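Cellulosomal scaffoldin adaptor protein B (Acetivibrio cellulolyticus, PDB 4U3S) is a cellulosomal adaptor scaffoldin whose third type II cohesin domain, the part studied here, probably binds the dockerin module of a partner protein. Local coordinates at residues N27-F32 / N151-G156; A48-T53 / L62-E67. All blocks are in the same frame, centred on the assembly; numbering follows the deposited sequence.

Interaction 1: N27-F32 / N151-G156; sequences NKITNF and NRITSG
Ile29 and Ile153 meet through one methyl each. The CD1 of Ile153 comes to 3.4 Å from the CG2 of Ile29, tighter than usual for two carbons, and the two branched chains lie at a slant to each other. Ile153 starts from a CB bond aimed at the 27-32 segment, and its second torsion (chi2 169°) is extended, which carries CD1 forward as the leading atom; its CG1 stays 4.9 Å from the same CG2 of Ile29. Ile29 offers the shorter branch instead: CG2 lies anti to the backbone N and takes the contact, while CG1 stands on the backbone-N side (chi1 -51°). The same CD1 of Ile153 also lies 4.1 Å from the carbonyl O of Thr30, so it sits against the turn backbone as well as a side chain. No hydrogen bond crosses the contact.

That backbone is a type II beta turn from Ile29 to Phe32, closed by a weak bond of 3.3 Å from Phe32 N to Ile29 O. Asn31 N is also held by the carboxylate of Glu109. Arg152 and Asn151, beside Ile153, reach acidic and basic side chains of the other protein chain in the complex. Leu145 of strand 143-147 touches the side chains of Ile29 and Phe32 and pairs through its backbone with Ile153, so the turn between strands 19-27 and 32-40 packs against the antiparallel pair 143-147 and 152-153.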
ATOM      1  N   ASN A  27     -17.011   1.212 -15.258  1.00 22.73           N
ATOM      2  CA  ASN A  27     -17.795   0.762 -16.395  1.00 24.13           C
ATOM      3  C   ASN A  27     -16.898  -0.050 -17.277  1.00 23.71           C
ATOM      4  O   ASN A  27     -15.836   0.416 -17.704  1.00 23.38           O
ATOM      5  CB  ASN A  27     -18.370   1.925 -17.191  1.00 25.69           C
ATOM      6  CG  ASN A  27     -19.402   1.463 -18.194  1.00 29.90           C
ATOM      7  OD1 ASN A  27     -20.413   0.900 -17.810  1.00 31.92           O
ATOM      8  ND2 ASN A  27     -19.122   1.631 -19.464  1.00 32.83           N
ATOM      9  N   LYS A  28     -17.335  -1.274 -17.546  1.00 24.77           N
ATOM     10  CA  LYS A  28     -16.670  -2.179 -18.495  1.00 24.98           C
ATOM     11  C   LYS A  28     -15.172  -2.400 -18.257  1.00 24.52           C
ATOM     12  O   LYS A  28     -14.382  -2.343 -19.202  1.00 23.75           O
ATOM     13  CB  LYS A  28     -16.924  -1.715 -19.941  1.00 28.34           C
ATOM     14  CG  LYS A  28     -18.387  -1.811 -20.340  1.00 33.36           C
ATOM     15  CD  LYS A  28     -18.639  -1.153 -21.683  1.00 39.96           C
ATOM     16  CE  LYS A  28     -20.109  -1.245 -22.055  1.00 45.80           C
ATOM     17  NZ  LYS A  28     -20.460  -2.603 -22.551  1.00 51.76           N
ATOM     18  N   ILE A  29     -14.807  -2.701 -17.017  1.00 23.20           N
ATOM     19  CA  ILE A  29     -13.429  -3.087 -16.679  1.00 22.15           C
ATOM     20  C   ILE A  29     -13.319  -4.607 -16.724  1.00 23.46           C
ATOM     21  O   ILE A  29     -13.844  -5.302 -15.839  1.00 23.85           O
ATOM     22  CB  ILE A  29     -12.989  -2.520 -15.340  1.00 22.30           C
ATOM     23  CG1 ILE A  29     -13.260  -1.011 -15.262  1.00 22.63           C
ATOM     24  CG2 ILE A  29     -11.528  -2.851 -15.054  1.00 20.98           C
ATOM     25  CD1 ILE A  29     -12.554  -0.170 -16.316  1.00 23.66           C
ATOM     26  N   THR A  30     -12.623  -5.115 -17.748  1.00 23.01           N
ATOM     27  CA  THR A  30     -12.591  -6.551 -17.997  1.00 26.48           C
ATOM     28  C   THR A  30     -12.041  -7.344 -16.805  1.00 24.59           C
ATOM     29  O   THR A  30     -10.926  -7.126 -16.373  1.00 24.29           O
ATOM     30  CB  THR A  30     -11.781  -6.872 -19.263  1.00 31.48           C
ATOM     31  OG1 THR A  30     -12.419  -6.230 -20.367  1.00 36.48           O
ATOM     32  CG2 THR A  30     -11.708  -8.385 -19.521  1.00 33.12           C
ATOM     33  N   ASN A  31     -12.825  -8.292 -16.302  1.00 24.28           N
ATOM     34  CA  ASN A  31     -12.343  -9.217 -15.267  1.00 22.82           C
ATOM     35  C   ASN A  31     -11.821  -8.515 -14.004  1.00 20.46           C
ATOM     36  O   ASN A  31     -10.869  -8.968 -13.375  1.00 22.10           O
ATOM     37  CB  ASN A  31     -11.312 -10.167 -15.877  1.00 24.77           C
ATOM     38  CG  ASN A  31     -11.921 -11.054 -16.960  1.00 24.78           C
ATOM     39  OD1 ASN A  31     -13.122 -11.339 -16.933  1.00 27.61           O
ATOM     40  ND2 ASN A  31     -11.105 -11.477 -17.924  1.00 26.74           N
ATOM     41  N   PHE A  32     -12.492  -7.428 -13.640  1.00 20.84           N
ATOM     42  CA  PHE A  32     -12.124  -6.567 -12.510  1.00 19.94           C
ATOM     43  C   PHE A  32     -12.061  -7.330 -11.179  1.00 18.96           C
ATOM     44  O   PHE A  32     -13.001  -8.051 -10.816  1.00 19.07           O
ATOM     45  CB  PHE A  32     -13.141  -5.446 -12.414  1.00 20.76           C
ATOM     46  CG  PHE A  32     -12.977  -4.562 -11.237  1.00 19.40           C
ATOM     47  CD1 PHE A  32     -11.983  -3.593 -11.188  1.00 17.46           C
ATOM     48  CD2 PHE A  32     -13.860  -4.659 -10.182  1.00 18.00           C
ATOM     49  CE1 PHE A  32     -11.865  -2.772 -10.075  1.00 17.74           C
ATOM     50  CE2 PHE A  32     -13.747  -3.838  -9.087  1.00 17.58           C
ATOM     51  CZ  PHE A  32     -12.762  -2.881  -9.042  1.00 18.14           C
ATOM     52  N   ASN A 151      -3.342  -8.912 -12.105  1.00 22.78           N
ATOM     53  CA  ASN A 151      -2.500  -7.932 -12.782  1.00 24.87           C
ATOM     54  C   ASN A 151      -3.092  -6.541 -12.833  1.00 22.67           C
ATOM     55  O   ASN A 151      -4.297  -6.359 -12.970  1.00 21.94           O
ATOM     56  CB  ASN A 151      -2.204  -8.406 -14.203  1.00 27.55           C
ATOM     57  CG  ASN A 151      -1.320  -9.621 -14.215  1.00 32.10           C
ATOM     58  OD1 ASN A 151      -0.327  -9.671 -13.487  1.00 30.64           O
ATOM     59  ND2 ASN A 151      -1.666 -10.615 -15.038  1.00 33.93           N
ATOM     60  N   ARG A 152      -2.220  -5.540 -12.766  1.00 22.51           N
ATOM     61  CA  ARG A 152      -2.668  -4.165 -12.946  1.00 21.18           C
ATOM     62  C   ARG A 152      -3.096  -3.991 -14.404  1.00 21.93           C
ATOM     63  O   ARG A 152      -2.428  -4.483 -15.319  1.00 23.21           O
ATOM     64  CB  ARG A 152      -1.554  -3.192 -12.553  1.00 21.89           C
ATOM     65  CG  ARG A 152      -1.953  -1.732 -12.563  1.00 23.30           C
ATOM     66  CD  ARG A 152      -0.915  -0.877 -11.854  1.00 23.99           C
ATOM     67  NE  ARG A 152       0.423  -1.113 -12.384  1.00 26.77           N
ATOM     68  CZ  ARG A 152       0.936  -0.540 -13.463  1.00 29.30           C
ATOM     69  NH1 ARG A 152       0.212   0.287 -14.221  1.00 31.59           N
ATOM     70  NH2 ARG A 152       2.193  -0.816 -13.811  1.00 29.58           N
ATOM     71  N   ILE A 153      -4.207  -3.300 -14.601  1.00 21.93           N
ATOM     72  CA  ILE A 153      -4.726  -2.990 -15.917  1.00 23.78           C
ATOM     73  C   ILE A 153      -4.063  -1.669 -16.280  1.00 23.99           C
ATOM     74  O   ILE A 153      -4.258  -0.676 -15.624  1.00 25.13           O
ATOM     75  CB  ILE A 153      -6.267  -2.880 -15.886  1.00 23.03           C
ATOM     76  CG1 ILE A 153      -6.878  -4.238 -15.491  1.00 23.66           C
ATOM     77  CG2 ILE A 153      -6.816  -2.373 -17.216  1.00 25.73           C
ATOM     78  CD1 ILE A 153      -8.350  -4.187 -15.165  1.00 23.14           C
ATOM     79  N   THR A 154      -3.227  -1.676 -17.304  1.00 25.01           N
ATOM     80  CA  THR A 154      -2.353  -0.522 -17.578  1.00 26.73           C
ATOM     81  C   THR A 154      -2.853   0.389 -18.692  1.00 29.00           C
ATOM     82  O   THR A 154      -2.221   1.403 -19.003  1.00 32.39           O
ATOM     83  CB  THR A 154      -0.953  -1.002 -17.989  1.00 31.05           C
ATOM     84  OG1 THR A 154      -1.066  -1.760 -19.193  1.00 33.62           O
ATOM     85  CG2 THR A 154      -0.336  -1.876 -16.916  1.00 31.84           C
ATOM     86  N   SER A 155      -3.941   0.004 -19.346  1.00 26.28           N
ATOM     87  CA  SER A 155      -4.444   0.742 -20.485  1.00 30.26           C
ATOM     88  C   SER A 155      -5.902   0.395 -20.654  1.00 28.73           C
ATOM     89  O   SER A 155      -6.410  -0.501 -19.980  1.00 30.41           O
ATOM     90  CB  SER A 155      -3.651   0.353 -21.741  1.00 32.00           C
ATOM     91  OG  SER A 155      -4.076  -0.915 -22.238  1.00 32.41           O
ATOM     92  N   GLY A 156      -6.580   1.105 -21.544  1.00 28.69           N
ATOM     93  CA  GLY A 156      -7.938   0.752 -21.924  1.00 27.73           C
ATOM     94  C   GLY A 156      -9.083   1.387 -21.151  1.00 27.60           C
ATOM     95  O   GLY A 156     -10.224   1.143 -21.475  1.00 31.52           O
TER

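Interaction 2: A48-T53 / L62-E67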
ATOM      1  N   ALA A  48     -14.173  14.638   5.293  1.00 21.46           N
ATOM      2  CA  ALA A  48     -14.456  13.268   4.930  1.00 20.22           C
ATOM      3  C   ALA A  48     -15.149  12.543   6.089  1.00 19.68           C
ATOM      4  O   ALA A  48     -14.685  12.627   7.228  1.00 20.10           O
ATOM      5  CB  ALA A  48     -13.162  12.550   4.561  1.00 19.31           C
ATOM      6  N   VAL A  49     -16.256  11.849   5.789  1.00 20.55           N
ATOM      7  CA  VAL A  49     -17.060  11.118   6.780  1.00 21.04           C
ATOM      8  C   VAL A  49     -17.596   9.837   6.167  1.00 21.04           C
ATOM      9  O   VAL A  49     -17.614   9.681   4.934  1.00 20.88           O
ATOM     10  CB  VAL A  49     -18.273  11.917   7.304  1.00 23.34           C
ATOM     11  CG1 VAL A  49     -17.839  13.251   7.882  1.00 24.40           C
ATOM     12  CG2 VAL A  49     -19.312  12.136   6.199  1.00 24.02           C
ATOM     13  N   ASN A  50     -18.006   8.909   7.017  1.00 21.51           N
ATOM     14  CA  ASN A  50     -18.679   7.716   6.526  1.00 20.28           C
ATOM     15  C   ASN A  50     -20.021   8.164   5.967  1.00 21.90           C
ATOM     16  O   ASN A  50     -20.757   8.851   6.658  1.00 22.18           O
ATOM     17  CB  ASN A  50     -18.849   6.695   7.655  1.00 21.55           C
ATOM     18  CG  ASN A  50     -19.590   5.466   7.214  1.00 20.63           C
ATOM     19  OD1 ASN A  50     -20.746   5.532   6.868  1.00 22.27           O
ATOM     20  ND2 ASN A  50     -18.925   4.325   7.247  1.00 21.23           N
ATOM     21  N   PRO A  51     -20.334   7.774   4.729  1.00 20.69           N
ATOM     22  CA  PRO A  51     -21.514   8.318   4.050  1.00 23.50           C
ATOM     23  C   PRO A  51     -22.825   7.804   4.667  1.00 24.45           C
ATOM     24  O   PRO A  51     -23.848   8.489   4.578  1.00 28.06           O
ATOM     25  CB  PRO A  51     -21.318   7.860   2.601  1.00 21.53           C
ATOM     26  CG  PRO A  51     -20.523   6.609   2.713  1.00 21.17           C
ATOM     27  CD  PRO A  51     -19.563   6.873   3.841  1.00 20.10           C
ATOM     28  N   LYS A  52     -22.785   6.638   5.317  1.00 24.49           N
ATOM     29  CA  LYS A  52     -23.975   6.066   5.968  0.50 24.56           C
ATOM     30  C   LYS A  52     -24.239   6.570   7.375  1.00 26.46           C
ATOM     31  O   LYS A  52     -25.371   6.819   7.741  1.00 26.63           O
ATOM     32  CB  LYS A  52     -23.856   4.551   6.016  0.50 24.16           C
ATOM     33  CG  LYS A  52     -23.879   3.942   4.632  0.50 23.24           C
ATOM     34  CD  LYS A  52     -23.611   2.461   4.707  0.50 23.25           C
ATOM     35  CE  LYS A  52     -24.074   1.778   3.434  0.50 22.76           C
ATOM     36  NZ  LYS A  52     -23.614   0.392   3.274  0.50 17.43           N
ATOM     37  N   THR A  53     -23.186   6.708   8.169  1.00 24.99           N
ATOM     38  CA  THR A  53     -23.342   7.081   9.559  1.00 26.15           C
ATOM     39  C   THR A  53     -22.986   8.529   9.895  1.00 25.64           C
ATOM     40  O   THR A  53     -23.357   9.002  10.968  1.00 27.75           O
ATOM     41  CB  THR A  53     -22.459   6.196  10.442  1.00 25.64           C
ATOM     42  OG1 THR A  53     -21.083   6.442  10.157  1.00 24.08           O
ATOM     43  CG2 THR A  53     -22.735   4.712  10.225  1.00 26.33           C
ATOM     44  N   LEU A  62     -12.386   3.085   6.844  1.00 16.09           N
ATOM     45  CA  LEU A  62     -12.560   2.271   5.653  1.00 16.96           C
ATOM     46  C   LEU A  62     -13.685   2.754   4.756  1.00 16.94           C
ATOM     47  O   LEU A  62     -14.692   3.269   5.233  1.00 19.23           O
ATOM     48  CB  LEU A  62     -12.733   0.806   6.046  1.00 16.75           C
ATOM     49  CG  LEU A  62     -11.538   0.268   6.836  1.00 17.06           C
ATOM     50  CD1 LEU A  62     -11.862  -1.070   7.477  1.00 16.58           C
ATOM     51  CD2 LEU A  62     -10.320   0.120   5.942  1.00 18.99           C
ATOM     52  N   PRO A  63     -13.515   2.571   3.436  1.00 17.88           N
ATOM     53  CA  PRO A  63     -14.569   2.984   2.506  1.00 17.28           C
ATOM     54  C   PRO A  63     -15.824   2.129   2.662  1.00 17.74           C
ATOM     55  O   PRO A  63     -15.759   0.957   3.051  1.00 17.90           O
ATOM     56  CB  PRO A  63     -13.949   2.717   1.130  1.00 17.67           C
ATOM     57  CG  PRO A  63     -12.891   1.724   1.358  1.00 18.52           C
ATOM     58  CD  PRO A  63     -12.368   1.963   2.742  1.00 17.34           C
ATOM     59  N   THR A  64     -16.958   2.729   2.334  1.00 17.83           N
ATOM     60  CA  THR A  64     -18.214   2.024   2.280  1.00 18.19           C
ATOM     61  C   THR A  64     -18.252   1.225   0.981  1.00 19.04           C
ATOM     62  O   THR A  64     -17.846   1.727  -0.072  1.00 19.43           O
ATOM     63  CB  THR A  64     -19.357   3.038   2.411  1.00 19.11           C
ATOM     64  OG1 THR A  64     -19.264   3.625   3.712  1.00 20.29           O
ATOM     65  CG2 THR A  64     -20.719   2.372   2.209  1.00 20.67           C
ATOM     66  N   SER A  65     -18.706  -0.027   1.065  1.00 18.46           N
ATOM     67  CA  SER A  65     -18.749  -0.894  -0.099  1.00 17.63           C
ATOM     68  C   SER A  65     -19.818  -0.506  -1.101  1.00 19.98           C
ATOM     69  O   SER A  65     -20.857   0.067  -0.768  1.00 20.98           O
ATOM     70  CB  SER A  65     -18.948  -2.343   0.322  1.00 18.85           C
ATOM     71  OG  SER A  65     -17.855  -2.784   1.109  1.00 17.55           O
ATOM     72  N   GLY A  66     -19.477  -0.741  -2.366  1.00 19.82           N
ATOM     73  CA  GLY A  66     -20.412  -0.616  -3.489  1.00 22.00           C
ATOM     74  C   GLY A  66     -21.047  -1.953  -3.825  1.00 23.42           C
ATOM     75  O   GLY A  66     -21.065  -2.860  -3.001  1.00 22.69           O
ATOM     76  N   GLU A  67     -21.549  -2.085  -5.052  1.00 21.12           N
ATOM     77  CA  GLU A  67     -22.178  -3.336  -5.487  1.00 23.58           C
ATOM     78  C   GLU A  67     -21.155  -4.413  -5.885  1.00 21.68           C
ATOM     79  O   GLU A  67     -21.463  -5.610  -5.848  1.00 22.49           O
ATOM     80  CB  GLU A  67     -23.191  -3.097  -6.604  1.00 29.27           C
ATOM     81  CG  GLU A  67     -22.663  -2.636  -7.919  1.00 36.20           C
ATOM     82  CD  GLU A  67     -23.738  -1.905  -8.711  1.00 37.88           C
ATOM     83  OE1 GLU A  67     -24.884  -2.409  -8.792  1.00 42.80           O
ATOM     84  OE2 GLU A  67     -23.456  -0.813  -9.216  1.00 28.71           O
TER
HETATM   85  O   HOH W   1     -19.866   1.774   5.653  1.00 17.53           O
HETATM   86  O   HOH W   2     -22.092  -0.964   1.579  1.00 21.44           O
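Thr64 reaches across to Asn50, Pro51 and Lys52, and every close contact between the segments goes through its short side chain. Its CB, on a bond directed at the 48-53 segment, lies 3.8 Å from the CG of Pro51. From there the chain forks. OG1, set beside the backbone N (chi1 -65°), sits against the CD-CG side of the proline ring, 3.3 Å from the CD of Pro51, the two side chains passing in opposite directions. The hydroxyl makes no direct hydrogen bond to the amide of Asn50: Asn50 ND2 stays 3.6 Å from Thr64 OG1, and a water fills the role, 2.7 Å from Thr64 OG1 and accepting from Asn50 ND2. The other branch, CG2, faces Lys52, which is modelled in two conformers. In one of them its extended chain brings CE to 3.6 Å from the CG2 of Thr64, and a second water then joins NZ to the carbonyl O of Ser65; both are therefore conditional on that conformer.

The Asn50 amide is fixed from its own side. OD1 accepts from Lys52 N at 2.8 Å in an Asx turn and from Thr53 N at 3.0 Å, the two donors coming from opposite faces of the amide plane. This double grip leaves ND2 turned to the first water.

Pro51 and Thr64 both touch Val115 of strand 111-120, and Thr64 is also hydrogen-bonded to Val115 through the backbone. Strands 46-49 and 64-65 each pair antiparallel with 111-120, while Ala48 and Pro63 touch strand 88-95 of the other sheet.

In the fold
The two contacts lie on opposite sides of the chain's centre, their own centres 24 Å apart and their nearest atoms about 8 Å apart, without touching. Along the chain, both segments of interaction 2 fall between the two halves of interaction 1: the turn 27-32 comes first, then 48-53 and 62-67, and finally 151-156. Interaction 2 is local and belongs to the mixed sheet, where strand 111-120 serves both its strands. Interaction 1 spans a much longer separation, bringing a turn that leads from the mixed sheet into the antiparallel one against strand 152-153. Only interaction 1 lies next to the other protein of the complex, consistent with cohesin recognition of a dockerin.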